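Local coordinates for ankyrin repeat and SAM domain-containing protein 4B (Mus musculus, PDB 5F3X) that probably serves as a scaffold that joins partner proteins through its ankyrin repeats, its SAM domain and a C-terminal PDZ-binding motif, at residues P26-E31 / I49-G54; C41-L46 / P55-L60. All coordinates share one frame; numbering follows the deposited sequence.

Contact 1: P26-E31 / I49-G54; sequences PIFMRE and IHMQLG
Ile49 meets residues 26-31 with both branches of its side chain, one at Glu31 and the other at Phe28. Its CB is directed toward 26-31, and the chain forks there. The CG2 methyl stands anti to the carbonyl carbon, which lays it against the aliphatic part of Glu31, 3.7 Å from Glu31 CG; the two side chains run antiparallel alongside one another. With CG1 set between the backbone N and the carbonyl carbon (chi1 56°), the longer branch leads to CD1, which approaches Phe28 CE1 at 4.0 Å, obliquely to the ring. Met51 adds a second methyl: its CE lies in the ring plane at the edge of Phe28, 3.5 Å from CE1 and 3.8 Å from CZ. No hydrogen bond joins the two segments; what holds them is van der Waals packing, apolar at Phe28. The backbone turns between Ile49 and Met51 because His50, with positive phi, is the C-prime residue of a Schellman motif, in which Met51 N reaches back to Leu46 O as helix 43-48 ends. Phe28 also packs on Leu12 and Leu16, so that one side chain of helix 25-30 touches both helix 11-18 and the turn leading into helix 53-71.

Contact 2: C41-L46 / P55-L60; sequences CSDEDL and PRKKVL
Leu46 and Leu60 reach toward each other tip to tip, with Leu46 CD1 4.0 Å from Leu60 CG, and this apolar pair marks the closely packed side of the contact. Leu46 is buried. Its CB rests on the alkyl part of Arg56, 3.6 Å from Arg56 CG, the two side chains lying alongside and pointing opposite ways, while its CD1 also reaches Val59 CG1 at 4.2 Å. Leu60 CD2 reaches across to the backbone where helix 43-48 begins, 3.8 Å from Cys41 O. That helix start is a capping box: Asp45 N donates to Ser42 OG, the N-cap, and Ser42 N returns a bond of 2.9 Å to Asp45 OD2. The box fixes the first turn of one of the short helices that pack against the long C-terminal helix of the SAM fold, here helix 53-71. On the more open side the chemistry becomes ionic. Asp43 holds CG anti to the backbone N (chi1 -174°), and its OD1 takes a hydrogen bond from Arg56 NE at 3.0 Å, nearly straight at 169°. This oxygen lies in the guanidinium plane, yet NE comes from above the carboxylate, the two planes being 72° apart. The exposed Lys57, whose side chain folds back, brings NZ to the same OD1 in a weak hydrogen bond of 3.3 Å that belongs to the same salt-bridge network. Arg56 NH1 is bonded to Met51 O, so the guanidinium is held at two of its nitrogens. An alanine at Arg56 would probably leave Asp43 OD1, across this contact, to the weak Lys57 bond, deprive Met51 O of its NH1 donor and uncover Leu46 CB where CG had lain. Asp43 OD2, for its part, has a weak hydrogen bond from Gln47 NE2.

Both contacts use helix 53-71, but at successive places: contact 1 touches through the turn just before it, although its segment runs on into the helix; contact 2 uses the helix's early turns. Each is partly buried. Contact 2 is larger, 321 against 218 Å² of buried surface, and its centre lies about 9 Å from that of the chain, against about 12 Å for contact 1. Contact 1 has no hydrogen bond and rests on packing, from a buried ring to an exposed glutamate; contact 2 pairs a buried leucine with a salt-bridge network on its more open side. They meet at Met51, whose SD packs 3.9 Å from Val59 CG2, and their segments alternate along the chain.

Contact 1: P26-E31 / I49-G54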
ATOM      1  N   PRO B  26     -11.861   1.491 -25.978  1.00 54.40           N
ATOM      2  CA  PRO B  26     -11.784   0.890 -27.321  1.00 56.23           C
ATOM      3  C   PRO B  26     -11.187   1.804 -28.391  1.00 61.84           C
ATOM      4  O   PRO B  26     -10.539   1.283 -29.306  1.00 61.21           O
ATOM      5  CB  PRO B  26     -13.241   0.514 -27.628  1.00 52.10           C
ATOM      6  CG  PRO B  26     -14.060   1.282 -26.675  1.00 51.69           C
ATOM      7  CD  PRO B  26     -13.236   1.439 -25.445  1.00 53.32           C
ATOM      8  N   ILE B  27     -11.359   3.134 -28.312  1.00 65.21           N
ATOM      9  CA  ILE B  27     -10.740   4.007 -29.315  1.00 65.39           C
ATOM     10  C   ILE B  27      -9.249   4.179 -29.034  1.00 67.25           C
ATOM     11  O   ILE B  27      -8.428   4.152 -29.959  1.00 70.51           O
ATOM     12  CB  ILE B  27     -11.455   5.370 -29.412  1.00 65.06           C
ATOM     13  CG1 ILE B  27     -10.821   6.250 -30.502  1.00 68.71           C
ATOM     14  CG2 ILE B  27     -11.353   6.144 -28.125  1.00 63.93           C
ATOM     15  CD1 ILE B  27     -11.320   6.043 -31.920  1.00 67.51           C
ATOM     16  N   PHE B  28      -8.860   4.331 -27.767  1.00 63.32           N
ATOM     17  CA  PHE B  28      -7.435   4.423 -27.471  1.00 60.13           C
ATOM     18  C   PHE B  28      -6.698   3.169 -27.907  1.00 61.58           C
ATOM     19  O   PHE B  28      -5.541   3.240 -28.332  1.00 63.66           O
ATOM     20  CB  PHE B  28      -7.199   4.665 -25.983  1.00 55.53           C
ATOM     21  CG  PHE B  28      -7.496   6.052 -25.546  1.00 55.29           C
ATOM     22  CD1 PHE B  28      -8.303   6.873 -26.303  1.00 57.82           C
ATOM     23  CD2 PHE B  28      -6.959   6.546 -24.381  1.00 58.81           C
ATOM     24  CE1 PHE B  28      -8.579   8.171 -25.899  1.00 59.65           C
ATOM     25  CE2 PHE B  28      -7.231   7.837 -23.972  1.00 61.14           C
ATOM     26  CZ  PHE B  28      -8.040   8.652 -24.734  1.00 60.19           C
ATOM     27  N   MET B  29      -7.335   2.013 -27.815  1.00 61.64           N
ATOM     28  CA  MET B  29      -6.623   0.809 -28.208  1.00 63.68           C
ATOM     29  C   MET B  29      -6.502   0.708 -29.721  1.00 63.05           C
ATOM     30  O   MET B  29      -5.462   0.284 -30.232  1.00 63.15           O
ATOM     31  CB  MET B  29      -7.305  -0.415 -27.611  1.00 65.98           C
ATOM     32  CG  MET B  29      -7.005  -0.555 -26.129  1.00 68.35           C
ATOM     33  SD  MET B  29      -7.623  -2.080 -25.422  1.00 72.31           S
ATOM     34  CE  MET B  29      -9.410  -1.791 -25.459  1.00 71.33           C
ATOM     35  N   ARG B  30      -7.538   1.108 -30.461  1.00 63.80           N
ATOM     36  CA  ARG B  30      -7.429   1.055 -31.913  1.00 63.10           C
ATOM     37  C   ARG B  30      -6.335   1.997 -32.396  1.00 67.10           C
ATOM     38  O   ARG B  30      -5.639   1.691 -33.373  1.00 73.11           O
ATOM     39  CB  ARG B  30      -8.779   1.375 -32.571  1.00 59.55           C
ATOM     40  N   GLU B  31      -6.134   3.117 -31.700  1.00 62.57           N
ATOM     41  CA  GLU B  31      -5.056   4.038 -32.029  1.00 58.97           C
ATOM     42  C   GLU B  31      -3.738   3.643 -31.381  1.00 58.39           C
ATOM     43  O   GLU B  31      -2.755   4.380 -31.514  1.00 59.34           O
ATOM     44  CB  GLU B  31      -5.429   5.470 -31.629  1.00 60.13           C
ATOM     45  CG  GLU B  31      -6.619   6.049 -32.384  1.00 62.59           C
ATOM     46  CD  GLU B  31      -6.359   6.236 -33.874  1.00 66.54           C
ATOM     47  OE1 GLU B  31      -5.175   6.367 -34.276  1.00 67.97           O
ATOM     48  OE2 GLU B  31      -7.348   6.250 -34.647  1.00 67.13           O
ATOM     49  N   ILE B  49      -8.554  12.380 -33.024  1.00 72.47           N
ATOM     50  CA  ILE B  49      -9.283  11.121 -32.915  1.00 68.85           C
ATOM     51  C   ILE B  49     -10.735  11.383 -32.555  1.00 66.55           C
ATOM     52  O   ILE B  49     -11.427  10.483 -32.070  1.00 69.46           O
ATOM     53  CB  ILE B  49      -8.612  10.135 -31.942  1.00 65.38           C
ATOM     54  CG1 ILE B  49      -8.426  10.750 -30.553  1.00 61.62           C
ATOM     55  CG2 ILE B  49      -7.287   9.647 -32.549  1.00 64.76           C
ATOM     56  CD1 ILE B  49      -7.981   9.763 -29.502  1.00 59.32           C
ATOM     57  N   HIS B  50     -11.176  12.641 -32.692  1.00 67.63           N
ATOM     58  CA  HIS B  50     -12.599  13.014 -32.584  1.00 70.56           C
ATOM     59  C   HIS B  50     -13.141  12.869 -31.161  1.00 71.59           C
ATOM     60  O   HIS B  50     -14.282  12.447 -30.959  1.00 73.61           O
ATOM     61  CB  HIS B  50     -13.480  12.202 -33.541  1.00 78.34           C
ATOM     62  CG  HIS B  50     -12.961  12.136 -34.940  1.00 83.84           C
ATOM     63  ND1 HIS B  50     -13.324  13.049 -35.909  1.00 85.66           N
ATOM     64  CD2 HIS B  50     -12.111  11.266 -35.535  1.00 85.74           C
ATOM     65  CE1 HIS B  50     -12.708  12.748 -37.039  1.00 88.36           C
ATOM     66  NE2 HIS B  50     -11.969  11.671 -36.840  1.00 88.62           N
ATOM     67  N   MET B  51     -12.324  13.204 -30.168  1.00 70.11           N
ATOM     68  CA  MET B  51     -12.817  13.369 -28.808  1.00 65.49           C
ATOM     69  C   MET B  51     -13.415  14.766 -28.678  1.00 58.44           C
ATOM     70  O   MET B  51     -12.790  15.753 -29.081  1.00 56.27           O
ATOM     71  CB  MET B  51     -11.684  13.156 -27.799  1.00 63.08           C
ATOM     72  CG  MET B  51     -12.122  13.239 -26.350  1.00 63.31           C
ATOM     73  SD  MET B  51     -10.993  12.406 -25.222  1.00 62.68           S
ATOM     74  CE  MET B  51     -10.669  10.922 -26.157  1.00 65.05           C
ATOM     75  N   GLN B  52     -14.626  14.856 -28.143  1.00 60.88           N
ATOM     76  CA  GLN B  52     -15.234  16.175 -28.092  1.00 61.94           C
ATOM     77  C   GLN B  52     -14.736  16.949 -26.868  1.00 56.88           C
ATOM     78  O   GLN B  52     -14.071  16.408 -25.978  1.00 54.80           O
ATOM     79  CB  GLN B  52     -16.758  16.058 -28.101  1.00 73.77           C
ATOM     80  CG  GLN B  52     -17.271  15.209 -29.252  1.00 83.10           C
ATOM     81  CD  GLN B  52     -18.489  15.797 -29.941  1.00 93.69           C
ATOM     82  OE1 GLN B  52     -18.420  16.869 -30.551  1.00 96.75           O
ATOM     83  NE2 GLN B  52     -19.619  15.094 -29.846  1.00 98.55           N
ATOM     84  N   LEU B  53     -15.115  18.228 -26.812  1.00 53.38           N
ATOM     85  CA  LEU B  53     -14.440  19.154 -25.906  1.00 53.74           C
ATOM     86  C   LEU B  53     -14.567  18.716 -24.451  1.00 53.40           C
ATOM     87  O   LEU B  53     -13.588  18.768 -23.695  1.00 52.38           O
ATOM     88  CB  LEU B  53     -14.986  20.570 -26.093  1.00 54.75           C
ATOM     89  CG  LEU B  53     -14.497  21.668 -25.141  1.00 53.84           C
ATOM     90  CD1 LEU B  53     -12.990  21.731 -25.072  1.00 53.36           C
ATOM     91  CD2 LEU B  53     -15.019  22.984 -25.627  1.00 56.53           C
ATOM     92  N   GLY B  54     -15.750  18.254 -24.048  1.00 56.34           N
ATOM     93  CA  GLY B  54     -15.990  17.877 -22.680  1.00 47.10           C
ATOM     94  C   GLY B  54     -15.013  16.842 -22.173  1.00 49.50           C
ATOM     95  O   GLY B  54     -14.314  17.057 -21.180  1.00 50.13           O
TER

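Contact 2: C41-L46 / P55-L60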
ATOM      1  N   CYS B  41      -0.098  13.272 -25.414  1.00 53.17           N
ATOM      2  CA  CYS B  41      -1.158  13.804 -26.260  1.00 52.17           C
ATOM      3  C   CYS B  41      -1.534  15.229 -25.875  1.00 50.93           C
ATOM      4  O   CYS B  41      -1.609  15.588 -24.686  1.00 47.99           O
ATOM      5  CB  CYS B  41      -2.398  12.911 -26.202  1.00 49.53           C
ATOM      6  SG  CYS B  41      -2.213  11.425 -27.188  1.00 51.57           S
ATOM      7  N   SER B  42      -1.777  16.034 -26.893  1.00 49.41           N
ATOM      8  CA  SER B  42      -2.246  17.387 -26.685  1.00 49.17           C
ATOM      9  C   SER B  42      -3.749  17.452 -26.892  1.00 49.73           C
ATOM     10  O   SER B  42      -4.377  16.522 -27.419  1.00 44.75           O
ATOM     11  CB  SER B  42      -1.570  18.330 -27.669  1.00 45.61           C
ATOM     12  OG  SER B  42      -2.055  18.001 -28.958  1.00 47.17           O
ATOM     13  N   ASP B  43      -4.309  18.624 -26.573  1.00 48.41           N
ATOM     14  CA  ASP B  43      -5.682  18.872 -26.972  1.00 46.75           C
ATOM     15  C   ASP B  43      -5.869  18.606 -28.465  1.00 47.44           C
ATOM     16  O   ASP B  43      -6.872  17.997 -28.873  1.00 47.24           O
ATOM     17  CB  ASP B  43      -6.089  20.297 -26.609  1.00 47.36           C
ATOM     18  CG  ASP B  43      -7.559  20.551 -26.865  1.00 52.63           C
ATOM     19  OD1 ASP B  43      -8.383  20.120 -26.034  1.00 55.41           O
ATOM     20  OD2 ASP B  43      -7.900  21.152 -27.904  1.00 54.35           O
ATOM     21  N   GLU B  44      -4.901  19.020 -29.305  1.00 47.73           N
ATOM     22  CA  GLU B  44      -5.139  18.813 -30.732  1.00 51.12           C
ATOM     23  C   GLU B  44      -4.968  17.346 -31.131  1.00 45.22           C
ATOM     24  O   GLU B  44      -5.689  16.864 -32.010  1.00 48.09           O
ATOM     25  CB  GLU B  44      -4.250  19.708 -31.598  1.00 54.53           C
ATOM     26  CG  GLU B  44      -4.553  19.514 -33.106  1.00 59.53           C
ATOM     27  CD  GLU B  44      -3.616  20.305 -34.031  1.00 69.59           C
ATOM     28  OE1 GLU B  44      -2.527  20.726 -33.566  1.00 73.76           O
ATOM     29  OE2 GLU B  44      -3.956  20.486 -35.229  1.00 71.52           O
ATOM     30  N   ASP B  45      -4.061  16.614 -30.479  1.00 82.91           N
ATOM     31  CA  ASP B  45      -3.985  15.173 -30.703  1.00 71.71           C
ATOM     32  C   ASP B  45      -5.336  14.507 -30.449  1.00 67.02           C
ATOM     33  O   ASP B  45      -5.791  13.671 -31.242  1.00 68.55           O
ATOM     34  CB  ASP B  45      -2.909  14.566 -29.804  1.00 70.28           C
ATOM     35  CG  ASP B  45      -1.505  14.835 -30.307  1.00 74.32           C
ATOM     36  OD1 ASP B  45      -1.238  14.591 -31.504  1.00 76.10           O
ATOM     37  OD2 ASP B  45      -0.670  15.310 -29.506  1.00 75.35           O
ATOM     38  N   LEU B  46      -6.006  14.886 -29.352  1.00 59.10           N
ATOM     39  CA  LEU B  46      -7.263  14.238 -29.003  1.00 57.48           C
ATOM     40  C   LEU B  46      -8.417  14.715 -29.873  1.00 62.14           C
ATOM     41  O   LEU B  46      -9.408  13.989 -30.036  1.00 64.05           O
ATOM     42  CB  LEU B  46      -7.584  14.458 -27.524  1.00 53.43           C
ATOM     43  CG  LEU B  46      -6.555  13.867 -26.552  1.00 52.94           C
ATOM     44  CD1 LEU B  46      -6.809  14.325 -25.135  1.00 42.22           C
ATOM     45  CD2 LEU B  46      -6.491  12.336 -26.677  1.00 43.84           C
ATOM     46  N   PRO B  55     -14.945  15.682 -22.830  1.00 49.56           N
ATOM     47  CA  PRO B  55     -14.008  14.660 -22.340  1.00 50.48           C
ATOM     48  C   PRO B  55     -12.564  15.019 -22.587  1.00 51.65           C
ATOM     49  O   PRO B  55     -11.702  14.576 -21.826  1.00 50.65           O
ATOM     50  CB  PRO B  55     -14.430  13.379 -23.073  1.00 43.48           C
ATOM     51  CG  PRO B  55     -15.457  13.760 -24.043  1.00 47.53           C
ATOM     52  CD  PRO B  55     -15.984  15.114 -23.712  1.00 48.42           C
ATOM     53  N   ARG B  56     -12.268  15.831 -23.602  1.00 54.09           N
ATOM     54  CA  ARG B  56     -10.899  16.307 -23.780  1.00 49.79           C
ATOM     55  C   ARG B  56     -10.417  17.015 -22.526  1.00 49.82           C
ATOM     56  O   ARG B  56      -9.340  16.711 -22.006  1.00 49.34           O
ATOM     57  CB  ARG B  56     -10.817  17.239 -24.986  1.00 49.22           C
ATOM     58  CG  ARG B  56     -10.054  16.684 -26.162  1.00 47.94           C
ATOM     59  CD  ARG B  56     -10.558  17.264 -27.472  1.00 48.08           C
ATOM     60  NE  ARG B  56     -10.657  18.726 -27.461  1.00 48.32           N
ATOM     61  CZ  ARG B  56     -11.580  19.400 -28.139  1.00 49.91           C
ATOM     62  NH1 ARG B  56     -12.463  18.733 -28.860  1.00 48.46           N
ATOM     63  NH2 ARG B  56     -11.638  20.729 -28.091  1.00 53.96           N
ATOM     64  N   LYS B  57     -11.232  17.945 -22.003  1.00 51.17           N
ATOM     65  CA  LYS B  57     -10.853  18.680 -20.800  1.00 50.65           C
ATOM     66  C   LYS B  57     -10.684  17.744 -19.606  1.00 54.05           C
ATOM     67  O   LYS B  57      -9.722  17.874 -18.845  1.00 56.80           O
ATOM     68  CB  LYS B  57     -11.887  19.758 -20.506  1.00 53.24           C
ATOM     69  CG  LYS B  57     -12.082  20.799 -21.625  1.00 58.46           C
ATOM     70  CD  LYS B  57     -10.825  21.631 -21.917  1.00 59.18           C
ATOM     71  CE  LYS B  57     -10.009  21.108 -23.130  1.00 53.66           C
ATOM     72  NZ  LYS B  57      -8.580  21.491 -23.035  1.00 54.41           N
ATOM     73  N   LYS B  58     -11.590  16.777 -19.437  1.00 52.60           N
ATOM     74  CA  LYS B  58     -11.475  15.856 -18.311  1.00 49.91           C
ATOM     75  C   LYS B  58     -10.221  15.005 -18.428  1.00 48.76           C
ATOM     76  O   LYS B  58      -9.473  14.856 -17.458  1.00 51.18           O
ATOM     77  CB  LYS B  58     -12.725  14.975 -18.205  1.00 53.31           C
ATOM     78  CG  LYS B  58     -13.916  15.680 -17.540  1.00 56.01           C
ATOM     79  CD  LYS B  58     -15.258  15.089 -17.955  1.00 54.44           C
ATOM     80  CE  LYS B  58     -16.389  15.877 -17.304  1.00 56.48           C
ATOM     81  NZ  LYS B  58     -17.710  15.185 -17.452  1.00 59.26           N
ATOM     82  N   VAL B  59      -9.967  14.449 -19.617  1.00 48.13           N
ATOM     83  CA  VAL B  59      -8.733  13.687 -19.842  1.00 46.96           C
ATOM     84  C   VAL B  59      -7.506  14.544 -19.541  1.00 46.08           C
ATOM     85  O   VAL B  59      -6.600  14.118 -18.822  1.00 46.08           O
ATOM     86  CB  VAL B  59      -8.673  13.135 -21.278  1.00 47.23           C
ATOM     87  CG1 VAL B  59      -7.437  12.364 -21.455  1.00 50.36           C
ATOM     88  CG2 VAL B  59      -9.805  12.204 -21.553  1.00 48.94           C
ATOM     89  N   LEU B  60      -7.443  15.761 -20.096  1.00 48.16           N
ATOM     90  CA  LEU B  60      -6.194  16.502 -19.948  1.00 50.79           C
ATOM     91  C   LEU B  60      -6.024  17.005 -18.529  1.00 51.40           C
ATOM     92  O   LEU B  60      -4.898  17.068 -18.026  1.00 52.63           O
ATOM     93  CB  LEU B  60      -6.092  17.646 -20.960  1.00 46.73           C
ATOM     94  CG  LEU B  60      -6.027  17.199 -22.435  1.00 47.53           C
ATOM     95  CD1 LEU B  60      -6.827  18.108 -23.382  1.00 49.81           C
ATOM     96  CD2 LEU B  60      -4.597  17.053 -22.896  1.00 46.13           C
TER